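Local atomic coordinates of purine nucleosidase, (IunH-1) (Sulfolobus solfataricus, PDB entry 3T8J), a protein that belongs to the nucleoside hydrolase family, enzymes built around a central mixed beta-sheet flanked by helices, and carries a bound sodium ion. Residues 1-6 against 27-32; 111-116 against 138-143; 145-150 against 162-167; 257-262 against 270-275. All blocks are in the same frame, centred on the assembly; numbering follows the deposited sequence. Where two conformers were deposited one is given.

Interaction 1: residues 1-6 against 27-32; sequences MRHFII and DVVAVT
The imidazole of H3 meets the carboxylate of D27 at its edge: ND1 donates to D27 OD2 over 2.7 Å, with the oxygen in the ring plane. OD2 uses its anti lone pair, and the two flat groups stand 80° apart. Histidine suits the spot because its ring N-H reaches the carboxylate while the flat ring meets Y112, planes about 30° apart. The F4 ring leads away from D27-T32 and receives R2 NE at its edge, while the R2 guanidinium pairs with E117 and the carbonyl of A245.

Backbone hydrogen bonds join the parallel strands, from F4 N to D27 O (2.8 Å), V29 N to F4 O (2.8 Å) and T32 N to I6 O (3.0 Å). V29 departs from extended geometry (psi -19°), and the pairing moves from F4 with V28 to I6 with V31, taking up one extra residue. Branched aliphatic side chains fill both faces: I5 CG1 touches V29 CG2 at 3.9 Å, and I6 lies side by side with V31, CG2 to CG2 at 3.8 Å. Helix 12-23 packs on V28 and I6. This is the adjacent parallel strand pair of a beta-alpha-beta unit, strand 3-8, helix 12-23, strand 27-33.

Interaction 2: residues 111-116 against 138-143; sequences EYAGEL and VKKIKK
G114 and K140 meet through the first of two backbone hydrogen bonds, G114 N donating to K140 O over 2.8 Å. That carbonyl belongs to the last helical residue before I141 leaves helical geometry, and the donor arrives well off the carbonyl direction. Glycine fits here because its phi is positive (87°), a turn that a residue without a side chain makes easily. The second bond runs from K142 N to L116 O at 2.7 Å; the donor lies almost in line with the carbonyl, although the N-H itself is bent (139°). Inside the loop, Y112 O accepts from E115 N, which keeps the turn compact.

The charged pairing is weaker. E115 OE1 is 3.7 Å from K142 NZ, a long salt bridge, and a doubtful one because E115 has two conformers. K142 reaches out fully extended, its CG anti to the backbone N (chi1 177°), and its CD passes 3.9 Å from G114 O. Lysine and glutamate suit this exposed surface, where their polar ends can meet solvent.

Apolar contacts are modest: A113 CB rests on K140 CG at 4.1 Å, and L116 CD2 approaches I141 CG1 at 4.4 Å. The K140 amine turns away to N110 and S136.

The loop of 111-116 leads from helix 101-111 into strand 116-120, while 138-143 passes from helix 137-140 into the neighbouring parallel strand 141-147. Beneath them, L116 packs on V29 of strand 27-33 and I141 on L127 of helix 125-133.

Interaction 3: residues 145-150 against 162-167; sequences WVMGGA and EFNIWV
A glutamate N-cap joins helix 163-167 to the loop that follows strand 141-147: the carboxylate of E162 holds its own helix start and the backbone of G149 together. E162 OE1 accepts from G149 N at 3.0 Å and from I165 N at 3.1 Å, the two donors coming from opposite faces of the carboxylate plane. OE2 takes N164 N at 2.8 Å, again from above that plane. The chain is bent at chi2 (-81°), which folds CD back over the helix start, and glutamate is long enough to span both backbones.

N164 supplies the second link. Its ND2 donates to M147 O at 3.0 Å in a nearly straight bond (173°) that lies in the amide plane but 43° above the plane of the carbonyl. The sulfur of the flexible M147 chain lies beside both polar groups, SD being 3.7 Å from N164 ND2 and 3.8 Å from E162 OE2. Glycines suit the loop: G148 brings its bare CA to 3.3 Å from E162 OE1, and G149 has positive phi. I165 CG1 then packs on the amide of G149.

The N164 side chain is about 5 Å from the sodium ion, which D9, D14, I121 and S122 bind. Such a site, where loops leave the C-terminal ends of parallel strands, is typical of Rossmann-like alpha/beta folds.

Interaction 4: residues 257-262 against 270-275; sequences RFVVID and GMTLVD
V259 and T272 lie side by side on the inner face of a beta hairpin, strands 251-261 and 272-275, V259 CG1 touching T272 CB at 4.0 Å. On this tightly packed face I261 CD1 meets T272 CG2 at 3.9 Å, and beta-branched residues suit the extended backbone. I291 of strand 289-295 presses on V259 and V274, while helices 163-167 and 169-177 close over I261. T272 OG1 accepts from A150 N.

The other face is mixed: F258 and V260 are partly exposed, L273 and D275 buried, and I267 and T268 of a second subunit pack on V260 and L273. The F258 and D275 side chains meet at their CB atoms (4.1 Å), D275 CB lying at the ring edge. At the open end the R257 chain runs extended across V274, its CB 3.7 Å from V274 CG1, and the bond from F258 N to D275 O (3.3 Å) is weak.

Between the faces, V260 N bonds to L273 O and L273 N to V260 O, each at 2.8 Å. Near the turn, the carboxylate of D262 takes the hydroxyls of T264 and T268 of its own chain. G270, with phi 83°, donates its N to D262 O at 2.8 Å.

In the fold
All four contacts touch one mixed sheet. Interaction 1 pairs neighbouring parallel strands, aliphatic inside and polar at its exposed end; interaction 4 is the hairpin at the far edge, strand 272-275 outermost, a buried contact of regular antiparallel bonds and beta-branched packing, one face partly covered by a second subunit. Interactions 2 and 3 share strand 141-147: the former at its start, on the surface, with backbone carbonyls from a helix end and a strand start and a long ion pair; the latter past its end, fully buried, with a carboxylate gripping amides. Interactions 1 and 2 touch where Y112 and L116 meet H3, I5 and V29, interactions 3 and 4 where I165 packs on I261 and G270.

Interaction 1: residues 1-6 against 27-32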
loop_
_atom_site.group_PDB
_atom_site.type_symbol
_atom_site.label_atom_id
_atom_site.label_comp_id
_atom_site.label_asym_id
_atom_site.label_seq_id
_atom_site.Cartn_x
_atom_site.Cartn_y
_atom_site.Cartn_z
ATOM N N MET A 1 26.053 -1.824 39.487
ATOM C CA MET A 1 25.018 -0.751 39.254
ATOM C C MET A 1 24.526 -0.780 37.812
ATOM O O MET A 1 25.315 -0.944 36.855
ATOM C CB MET A 1 25.614 0.619 39.581
ATOM C CG MET A 1 24.708 1.834 39.408
ATOM S SD MET A 1 23.193 1.760 40.411
ATOM C CE MET A 1 23.915 1.894 42.019
ATOM N N ARG A 2 23.219 -0.601 37.655
ATOM C CA ARG A 2 22.626 -0.514 36.326
ATOM C C ARG A 2 22.554 0.955 35.911
ATOM O O ARG A 2 22.346 1.828 36.768
ATOM C CB ARG A 2 21.255 -1.157 36.335
ATOM C CG ARG A 2 21.318 -2.678 36.614
ATOM C CD ARG A 2 19.974 -3.304 36.835
ATOM N NE ARG A 2 19.176 -3.325 35.614
ATOM C CZ ARG A 2 17.896 -3.673 35.559
ATOM N NH1 ARG A 2 17.248 -4.030 36.670
ATOM N NH2 ARG A 2 17.259 -3.663 34.391
ATOM N N HIS A 3 22.704 1.201 34.605
ATOM C CA HIS A 3 22.715 2.547 34.028
ATOM C C HIS A 3 21.671 2.650 32.917
ATOM O O HIS A 3 21.666 1.843 31.985
ATOM C CB HIS A 3 24.087 2.855 33.462
ATOM C CG HIS A 3 25.196 2.615 34.432
ATOM N ND1 HIS A 3 25.511 3.509 35.433
ATOM C CD2 HIS A 3 26.036 1.564 34.577
ATOM C CE1 HIS A 3 26.518 3.027 36.141
ATOM N NE2 HIS A 3 26.851 1.844 35.651
ATOM N N PHE A 4 20.796 3.646 33.032
ATOM C CA PHE A 4 19.677 3.825 32.108
ATOM C C PHE A 4 19.631 5.214 31.469
ATOM O O PHE A 4 19.872 6.242 32.128
ATOM C CB PHE A 4 18.336 3.696 32.855
ATOM C CG PHE A 4 17.818 2.287 32.985
ATOM C CD1 PHE A 4 18.438 1.370 33.813
ATOM C CD2 PHE A 4 16.677 1.875 32.305
ATOM C CE1 PHE A 4 17.941 0.055 33.930
ATOM C CE2 PHE A 4 16.175 0.589 32.435
ATOM C CZ PHE A 4 16.805 -0.318 33.263
ATOM N N ILE A 5 19.223 5.249 30.208
ATOM C CA ILE A 5 18.614 6.448 29.601
ATOM C C ILE A 5 17.115 6.228 29.595
ATOM O O ILE A 5 16.636 5.139 29.259
ATOM C CB ILE A 5 19.071 6.648 28.152
ATOM C CG1 ILE A 5 20.544 6.970 28.100
ATOM C CG2 ILE A 5 18.213 7.721 27.439
ATOM C CD1 ILE A 5 21.114 7.099 26.656
ATOM N N ILE A 6 16.349 7.274 29.963
ATOM C CA ILE A 6 14.897 7.219 29.829
ATOM C C ILE A 6 14.481 8.219 28.757
ATOM O O ILE A 6 14.868 9.376 28.805
ATOM C CB ILE A 6 14.162 7.454 31.202
ATOM C CG1 ILE A 6 12.642 7.291 31.059
ATOM C CG2 ILE A 6 14.514 8.782 31.836
ATOM C CD1 ILE A 6 11.904 7.332 32.421
ATOM N N ASP A 27 20.800 4.035 38.324
ATOM C CA ASP A 27 21.522 5.208 37.820
ATOM C C ASP A 27 20.883 5.663 36.518
ATOM O O ASP A 27 20.954 4.979 35.518
ATOM C CB ASP A 27 22.994 4.917 37.612
ATOM C CG ASP A 27 23.790 6.122 37.166
ATOM O OD1 ASP A 27 23.476 7.268 37.589
ATOM O OD2 ASP A 27 24.811 5.908 36.483
ATOM N N VAL A 28 20.212 6.807 36.548
ATOM C CA VAL A 28 19.664 7.413 35.331
ATOM C C VAL A 28 20.693 8.412 34.818
ATOM O O VAL A 28 21.006 9.415 35.499
ATOM C CB VAL A 28 18.324 8.107 35.593
ATOM C CG1 VAL A 28 17.818 8.752 34.308
ATOM C CG2 VAL A 28 17.276 7.113 36.116
ATOM N N VAL A 29 21.316 8.108 33.680
ATOM C CA VAL A 29 22.399 8.950 33.170
ATOM C C VAL A 29 21.945 10.125 32.267
ATOM O O VAL A 29 22.697 11.092 32.073
ATOM C CB VAL A 29 23.458 8.116 32.428
ATOM C CG1 VAL A 29 24.008 7.001 33.357
ATOM C CG2 VAL A 29 22.908 7.512 31.132
ATOM N N ALA A 30 20.731 10.040 31.733
ATOM C CA ALA A 30 20.168 11.111 30.902
ATOM C C ALA A 30 18.696 10.876 30.718
ATOM O O ALA A 30 18.209 9.750 30.755
ATOM C CB ALA A 30 20.838 11.167 29.525
ATOM N N VAL A 31 17.967 11.970 30.508
ATOM C CA VAL A 31 16.606 11.961 30.020
ATOM C C VAL A 31 16.615 12.563 28.610
ATOM O O VAL A 31 17.227 13.589 28.386
ATOM C CB VAL A 31 15.682 12.804 30.914
ATOM C CG1 VAL A 31 14.231 12.793 30.345
ATOM C CG2 VAL A 31 15.706 12.353 32.354
ATOM N N THR A 32 16.021 11.860 27.651
ATOM C CA THR A 32 15.952 12.303 26.247
ATOM C C THR A 32 14.473 12.590 25.938
ATOM O O THR A 32 13.594 11.909 26.491
ATOM C CB THR A 32 16.584 11.254 25.281
ATOM O OG1 THR A 32 15.998 9.966 25.492
ATOM C CG2 THR A 32 18.129 11.202 25.495
#

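Interaction 2: residues 111-116 against 138-143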
loop_
_atom_site.group_PDB
_atom_site.type_symbol
_atom_site.label_atom_id
_atom_site.label_comp_id
_atom_site.label_asym_id
_atom_site.label_seq_id
_atom_site.Cartn_x
_atom_site.Cartn_y
_atom_site.Cartn_z
ATOM N N GLU A 111 30.290 5.587 26.515
ATOM C CA GLU A 111 30.758 5.730 27.903
ATOM C C GLU A 111 30.396 4.515 28.762
ATOM O O GLU A 111 31.218 4.068 29.601
ATOM C CB GLU A 111 30.181 7.012 28.516
ATOM C CG GLU A 111 30.555 7.175 29.981
ATOM C CD GLU A 111 30.140 8.501 30.617
ATOM O OE1 GLU A 111 29.378 9.286 30.000
ATOM O OE2 GLU A 111 30.571 8.752 31.778
ATOM N N TYR A 112 29.206 3.956 28.524
ATOM C CA TYR A 112 28.669 2.807 29.269
ATOM C C TYR A 112 28.502 1.552 28.393
ATOM O O TYR A 112 27.606 0.735 28.630
ATOM C CB TYR A 112 27.330 3.188 29.929
ATOM C CG TYR A 112 27.437 4.330 30.915
ATOM C CD1 TYR A 112 27.845 4.099 32.223
ATOM C CD2 TYR A 112 27.140 5.636 30.538
ATOM C CE1 TYR A 112 27.941 5.149 33.133
ATOM C CE2 TYR A 112 27.247 6.684 31.442
ATOM C CZ TYR A 112 27.643 6.429 32.728
ATOM O OH TYR A 112 27.742 7.479 33.634
ATOM N N ALA A 113 29.423 1.358 27.442
ATOM C CA ALA A 113 29.340 0.248 26.486
ATOM C C ALA A 113 29.176 -1.084 27.197
ATOM O O ALA A 113 29.976 -1.445 28.095
ATOM C CB ALA A 113 30.564 0.216 25.587
ATOM N N GLY A 114 28.145 -1.813 26.789
ATOM C CA GLY A 114 27.869 -3.123 27.315
ATOM C C GLY A 114 27.028 -3.152 28.566
ATOM O O GLY A 114 26.615 -4.240 29.000
ATOM N N GLU A 115 26.765 -1.980 29.155
ATOM C CA GLU A 115 25.961 -1.910 30.369
ATOM C C GLU A 115 24.754 -0.972 30.229
ATOM O O GLU A 115 23.814 -1.062 31.018
ATOM C CB GLU A 115 26.824 -1.466 31.547
ATOM C CG GLU A 115 28.013 -2.393 31.861
ATOM C CD GLU A 115 27.631 -3.864 31.986
ATOM O OE1 GLU A 115 26.490 -4.180 32.396
ATOM O OE2 GLU A 115 28.484 -4.727 31.676
ATOM N N LEU A 116 24.758 -0.104 29.223
ATOM C CA LEU A 116 23.677 0.889 29.107
ATOM C C LEU A 116 22.355 0.218 28.752
ATOM O O LEU A 116 22.292 -0.603 27.829
ATOM C CB LEU A 116 24.002 1.964 28.059
ATOM C CG LEU A 116 23.100 3.201 28.052
ATOM C CD1 LEU A 116 23.171 3.943 29.383
ATOM C CD2 LEU A 116 23.488 4.087 26.873
ATOM N N VAL A 138 23.937 -1.050 18.725
ATOM C CA VAL A 138 23.166 -2.265 18.939
ATOM C C VAL A 138 23.885 -3.234 19.911
ATOM O O VAL A 138 23.234 -3.853 20.747
ATOM C CB VAL A 138 22.859 -2.972 17.615
ATOM C CG1 VAL A 138 22.360 -4.384 17.851
ATOM C CG2 VAL A 138 21.844 -2.185 16.806
ATOM N N LYS A 139 25.199 -3.318 19.825
ATOM C CA LYS A 139 25.941 -4.096 20.825
ATOM C C LYS A 139 26.193 -3.310 22.106
ATOM O O LYS A 139 26.158 -3.889 23.218
ATOM C CB LYS A 139 27.251 -4.633 20.290
ATOM C CG LYS A 139 27.947 -5.513 21.366
ATOM C CD LYS A 139 28.925 -6.453 20.829
ATOM C CE LYS A 139 29.707 -7.069 21.974
ATOM N NZ LYS A 139 30.663 -8.096 21.474
ATOM N N LYS A 140 26.474 -2.010 21.980
ATOM C CA LYS A 140 26.851 -1.198 23.150
ATOM C C LYS A 140 25.697 -0.995 24.137
ATOM O O LYS A 140 25.926 -0.871 25.349
ATOM C CB LYS A 140 27.426 0.158 22.725
ATOM C CG LYS A 140 28.730 0.016 21.968
ATOM C CD LYS A 140 29.186 1.284 21.317
ATOM C CE LYS A 140 30.477 1.035 20.533
ATOM N NZ LYS A 140 30.895 2.248 19.777
ATOM N N ILE A 141 24.473 -0.951 23.631
ATOM C CA ILE A 141 23.310 -0.939 24.507
ATOM C C ILE A 141 22.935 -2.382 24.877
ATOM O O ILE A 141 22.647 -3.240 24.000
ATOM C CB ILE A 141 22.138 -0.185 23.840
ATOM C CG1 ILE A 141 22.506 1.292 23.685
ATOM C CG2 ILE A 141 20.826 -0.450 24.602
ATOM C CD1 ILE A 141 21.532 2.107 22.801
ATOM N N LYS A 142 22.957 -2.669 26.172
ATOM C CA LYS A 142 22.685 -3.998 26.710
ATOM C C LYS A 142 21.249 -4.465 26.467
ATOM O O LYS A 142 20.985 -5.630 26.169
ATOM C CB LYS A 142 22.991 -3.981 28.230
ATOM C CG LYS A 142 22.710 -5.257 28.959
ATOM C CD LYS A 142 23.156 -5.182 30.405
ATOM C CE LYS A 142 22.881 -6.490 31.121
ATOM N NZ LYS A 142 23.618 -6.578 32.396
ATOM N N LYS A 143 20.293 -3.549 26.613
ATOM C CA LYS A 143 18.895 -3.902 26.649
ATOM C C LYS A 143 18.044 -2.682 26.274
ATOM O O LYS A 143 18.368 -1.583 26.697
ATOM C CB LYS A 143 18.523 -4.361 28.060
ATOM C CG LYS A 143 17.174 -4.960 28.199
ATOM C CD LYS A 143 17.096 -6.332 27.534
ATOM C CE LYS A 143 15.686 -6.810 27.564
ATOM N NZ LYS A 143 15.599 -8.238 27.129
#

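Interaction 3: residues 145-150 against 162-167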
loop_
_atom_site.group_PDB
_atom_site.type_symbol
_atom_site.label_atom_id
_atom_site.label_comp_id
_atom_site.label_asym_id
_atom_site.label_seq_id
_atom_site.Cartn_x
_atom_site.Cartn_y
_atom_site.Cartn_z
ATOM N N TRP A 145 14.048 -1.652 26.634
ATOM C CA TRP A 145 12.753 -1.948 27.246
ATOM C C TRP A 145 11.711 -1.054 26.573
ATOM O O TRP A 145 11.761 0.151 26.733
ATOM C CB TRP A 145 12.817 -1.664 28.745
ATOM C CG TRP A 145 13.889 -2.412 29.510
ATOM C CD1 TRP A 145 15.144 -1.957 29.860
ATOM C CD2 TRP A 145 13.784 -3.731 30.062
ATOM N NE1 TRP A 145 15.806 -2.917 30.588
ATOM C CE2 TRP A 145 15.003 -4.021 30.710
ATOM C CE3 TRP A 145 12.780 -4.709 30.049
ATOM C CZ2 TRP A 145 15.226 -5.231 31.340
ATOM C CZ3 TRP A 145 13.015 -5.915 30.686
ATOM C CH2 TRP A 145 14.235 -6.166 31.308
ATOM N N VAL A 146 10.844 -1.654 25.781
ATOM C CA VAL A 146 9.902 -0.914 24.928
ATOM C C VAL A 146 8.488 -1.001 25.487
ATOM O O VAL A 146 7.962 -2.102 25.697
ATOM C CB VAL A 146 9.898 -1.480 23.495
ATOM C CG1 VAL A 146 8.811 -0.798 22.631
ATOM C CG2 VAL A 146 11.264 -1.307 22.817
ATOM N N MET A 147 7.882 0.156 25.753
ATOM C CA MET A 147 6.430 0.200 25.945
ATOM C C MET A 147 5.884 0.491 24.546
ATOM O O MET A 147 6.163 1.568 23.964
ATOM C CB MET A 147 5.985 1.299 26.908
ATOM C CG MET A 147 4.514 1.198 27.306
ATOM S SD MET A 147 3.403 1.770 25.975
ATOM C CE MET A 147 2.178 0.454 25.972
ATOM N N GLY A 148 5.160 -0.462 23.972
ATOM C CA GLY A 148 4.621 -0.235 22.642
ATOM C C GLY A 148 3.851 -1.407 22.111
ATOM O O GLY A 148 4.035 -2.524 22.551
ATOM N N GLY A 149 2.998 -1.116 21.145
ATOM C CA GLY A 149 2.278 -2.096 20.385
ATOM C C GLY A 149 0.940 -2.521 20.945
ATOM O O GLY A 149 0.566 -2.197 22.089
ATOM N N ALA A 150 0.229 -3.260 20.109
ATOM C CA ALA A 150 -1.037 -3.902 20.457
ATOM C C ALA A 150 -1.027 -5.262 19.767
ATOM O O ALA A 150 -1.177 -5.379 18.549
ATOM C CB ALA A 150 -2.233 -3.028 20.036
ATOM N N GLU A 162 -1.255 1.116 18.736
ATOM C CA GLU A 162 -0.815 1.777 19.948
ATOM C C GLU A 162 -0.022 3.055 19.608
ATOM O O GLU A 162 0.715 3.125 18.623
ATOM C CB GLU A 162 0.012 0.803 20.792
ATOM C CG GLU A 162 0.546 1.347 22.080
ATOM C CD GLU A 162 1.807 2.160 21.902
ATOM O OE1 GLU A 162 2.615 1.840 20.981
ATOM O OE2 GLU A 162 2.013 3.093 22.707
ATOM N N PHE A 163 -0.190 4.081 20.443
ATOM C CA PHE A 163 0.324 5.414 20.187
ATOM C C PHE A 163 1.823 5.507 19.876
ATOM O O PHE A 163 2.201 6.119 18.881
ATOM C CB PHE A 163 0.001 6.304 21.388
ATOM C CG PHE A 163 0.363 7.743 21.203
ATOM C CD1 PHE A 163 -0.463 8.576 20.454
ATOM C CD2 PHE A 163 1.495 8.279 21.797
ATOM C CE1 PHE A 163 -0.146 9.924 20.288
ATOM C CE2 PHE A 163 1.801 9.624 21.646
ATOM C CZ PHE A 163 0.962 10.451 20.914
ATOM N N ASN A 164 2.675 4.939 20.726
ATOM C CA ASN A 164 4.133 5.125 20.542
ATOM C C ASN A 164 4.594 4.620 19.171
ATOM O O ASN A 164 5.362 5.295 18.482
ATOM C CB ASN A 164 4.930 4.413 21.633
ATOM C CG ASN A 164 4.818 5.099 22.972
ATOM O OD1 ASN A 164 4.430 6.273 23.054
ATOM N ND2 ASN A 164 5.180 4.379 24.061
ATOM N N ILE A 165 4.113 3.441 18.771
ATOM C CA ILE A 165 4.487 2.887 17.464
ATOM C C ILE A 165 3.837 3.680 16.328
ATOM O O ILE A 165 4.482 4.007 15.319
ATOM C CB ILE A 165 4.122 1.391 17.356
ATOM C CG1 ILE A 165 4.713 0.590 18.528
ATOM C CG2 ILE A 165 4.574 0.776 15.978
ATOM C CD1 ILE A 165 6.244 0.644 18.623
ATOM N N TRP A 166 2.546 4.022 16.481
ATOM C CA TRP A 166 1.814 4.765 15.452
ATOM C C TRP A 166 2.441 6.166 15.150
ATOM O O TRP A 166 2.460 6.600 13.994
ATOM C CB TRP A 166 0.339 4.940 15.900
ATOM C CG TRP A 166 -0.496 5.725 14.946
ATOM C CD1 TRP A 166 -1.235 5.255 13.881
ATOM C CD2 TRP A 166 -0.704 7.145 14.968
ATOM N NE1 TRP A 166 -1.859 6.292 13.224
ATOM C CE2 TRP A 166 -1.538 7.466 13.871
ATOM C CE3 TRP A 166 -0.238 8.184 15.794
ATOM C CZ2 TRP A 166 -1.929 8.770 13.596
ATOM C CZ3 TRP A 166 -0.636 9.473 15.511
ATOM C CH2 TRP A 166 -1.466 9.754 14.419
ATOM N N VAL A 167 2.915 6.865 16.172
ATOM C CA VAL A 167 3.462 8.240 15.986
ATOM C C VAL A 167 4.591 8.237 14.967
ATOM O O VAL A 167 4.652 9.071 14.058
ATOM C CB VAL A 167 3.896 8.869 17.309
ATOM C CG1 VAL A 167 4.845 10.070 17.090
ATOM C CG2 VAL A 167 2.659 9.299 18.153
#

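Interaction 4: residues 257-262 against 270-275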
loop_
_atom_site.group_PDB
_atom_site.type_symbol
_atom_site.label_atom_id
_atom_site.label_comp_id
_atom_site.label_asym_id
_atom_site.label_seq_id
_atom_site.Cartn_x
_atom_site.Cartn_y
_atom_site.Cartn_z
ATOM N N ARG A 257 8.941 -13.762 19.901
ATOM C CA ARG A 257 8.189 -13.827 18.653
ATOM C C ARG A 257 8.770 -12.899 17.600
ATOM O O ARG A 257 9.682 -12.123 17.906
ATOM C CB ARG A 257 6.709 -13.542 18.960
ATOM C CG ARG A 257 6.058 -14.832 19.504
ATOM C CD ARG A 257 4.668 -14.700 20.014
ATOM N NE ARG A 257 4.175 -15.974 20.515
ATOM C CZ ARG A 257 2.988 -16.157 21.107
ATOM N NH1 ARG A 257 2.148 -15.142 21.291
ATOM N NH2 ARG A 257 2.634 -17.374 21.500
ATOM N N PHE A 258 8.264 -12.985 16.366
ATOM C CA PHE A 258 8.701 -12.138 15.273
ATOM C C PHE A 258 7.648 -11.035 15.047
ATOM O O PHE A 258 6.487 -11.341 14.711
ATOM C CB PHE A 258 8.931 -12.941 13.979
ATOM C CG PHE A 258 9.290 -12.088 12.789
ATOM C CD1 PHE A 258 10.471 -11.375 12.764
ATOM C CD2 PHE A 258 8.457 -12.034 11.680
ATOM C CE1 PHE A 258 10.803 -10.591 11.675
ATOM C CE2 PHE A 258 8.784 -11.259 10.592
ATOM C CZ PHE A 258 9.947 -10.532 10.591
ATOM N N VAL A 259 8.063 -9.790 15.273
ATOM C CA VAL A 259 7.162 -8.608 15.197
ATOM C C VAL A 259 7.483 -7.808 13.936
ATOM O O VAL A 259 8.643 -7.432 13.714
ATOM C CB VAL A 259 7.349 -7.700 16.402
ATOM C CG1 VAL A 259 6.386 -6.480 16.287
ATOM C CG2 VAL A 259 7.108 -8.453 17.727
ATOM N N VAL A 260 6.445 -7.545 13.118
ATOM C CA VAL A 260 6.553 -6.694 11.946
ATOM C C VAL A 260 5.807 -5.388 12.258
ATOM O O VAL A 260 4.722 -5.470 12.826
ATOM C CB VAL A 260 5.933 -7.324 10.725
ATOM C CG1 VAL A 260 5.978 -6.371 9.529
ATOM C CG2 VAL A 260 6.723 -8.617 10.353
ATOM N N ILE A 261 6.448 -4.257 11.950
ATOM C CA ILE A 261 5.804 -2.933 12.137
ATOM C C ILE A 261 5.202 -2.504 10.814
ATOM O O ILE A 261 5.885 -2.437 9.785
ATOM C CB ILE A 261 6.835 -1.900 12.561
ATOM C CG1 ILE A 261 7.644 -2.338 13.780
ATOM C CG2 ILE A 261 6.136 -0.528 12.792
ATOM C CD1 ILE A 261 6.805 -2.605 15.043
ATOM N N ASP A 262 3.919 -2.151 10.833
ATOM C CA ASP A 262 3.268 -1.554 9.652
ATOM C C ASP A 262 3.625 -0.054 9.586
ATOM O O ASP A 262 3.259 0.713 10.497
ATOM C CB ASP A 262 1.758 -1.746 9.702
ATOM C CG ASP A 262 1.051 -1.188 8.469
ATOM O OD1 ASP A 262 1.298 -0.016 8.092
ATOM O OD2 ASP A 262 0.214 -1.920 7.881
ATOM N N GLY A 270 1.023 1.677 11.977
ATOM C CA GLY A 270 1.406 1.537 13.370
ATOM C C GLY A 270 1.100 0.228 14.045
ATOM O O GLY A 270 1.484 0.045 15.202
ATOM N N MET A 271 0.464 -0.703 13.332
ATOM C CA MET A 271 0.218 -2.025 13.901
ATOM C C MET A 271 1.508 -2.792 14.137
ATOM O O MET A 271 2.492 -2.650 13.395
ATOM C CB MET A 271 -0.697 -2.880 13.018
ATOM C CG MET A 271 -2.149 -2.390 12.968
ATOM S SD MET A 271 -3.293 -3.532 12.198
ATOM C CE MET A 271 -3.451 -4.700 13.483
ATOM N N THR A 272 1.505 -3.523 15.237
ATOM C CA THR A 272 2.546 -4.545 15.534
ATOM C C THR A 272 1.948 -5.920 15.209
ATOM O O THR A 272 1.057 -6.421 15.918
ATOM C CB THR A 272 2.975 -4.479 17.005
ATOM O OG1 THR A 272 1.813 -4.566 17.844
ATOM C CG2 THR A 272 3.733 -3.180 17.320
ATOM N N LEU A 273 2.439 -6.518 14.118
ATOM C CA LEU A 273 1.926 -7.791 13.575
ATOM C C LEU A 273 2.859 -8.909 14.054
ATOM O O LEU A 273 4.025 -8.896 13.708
ATOM C CB LEU A 273 1.903 -7.709 12.054
ATOM C CG LEU A 273 1.149 -6.452 11.542
ATOM C CD1 LEU A 273 1.526 -6.131 10.110
ATOM C CD2 LEU A 273 -0.374 -6.525 11.782
ATOM N N VAL A 274 2.298 -9.835 14.826
ATOM C CA VAL A 274 3.126 -10.804 15.570
ATOM C C VAL A 274 2.971 -12.235 15.028
ATOM O O VAL A 274 1.871 -12.803 15.037
ATOM C CB VAL A 274 2.789 -10.771 17.050
ATOM C CG1 VAL A 274 3.654 -11.767 17.820
ATOM C CG2 VAL A 274 2.994 -9.345 17.636
ATOM N N ASP A 275 4.078 -12.799 14.529
ATOM C CA ASP A 275 4.149 -14.196 14.108
ATOM C C ASP A 275 4.479 -15.029 15.340
ATOM O O ASP A 275 5.540 -14.839 15.960
ATOM C CB ASP A 275 5.195 -14.332 12.997
ATOM C CG ASP A 275 5.185 -15.705 12.312
ATOM O OD1 ASP A 275 4.548 -16.639 12.830
ATOM O OD2 ASP A 275 5.740 -15.781 11.184
#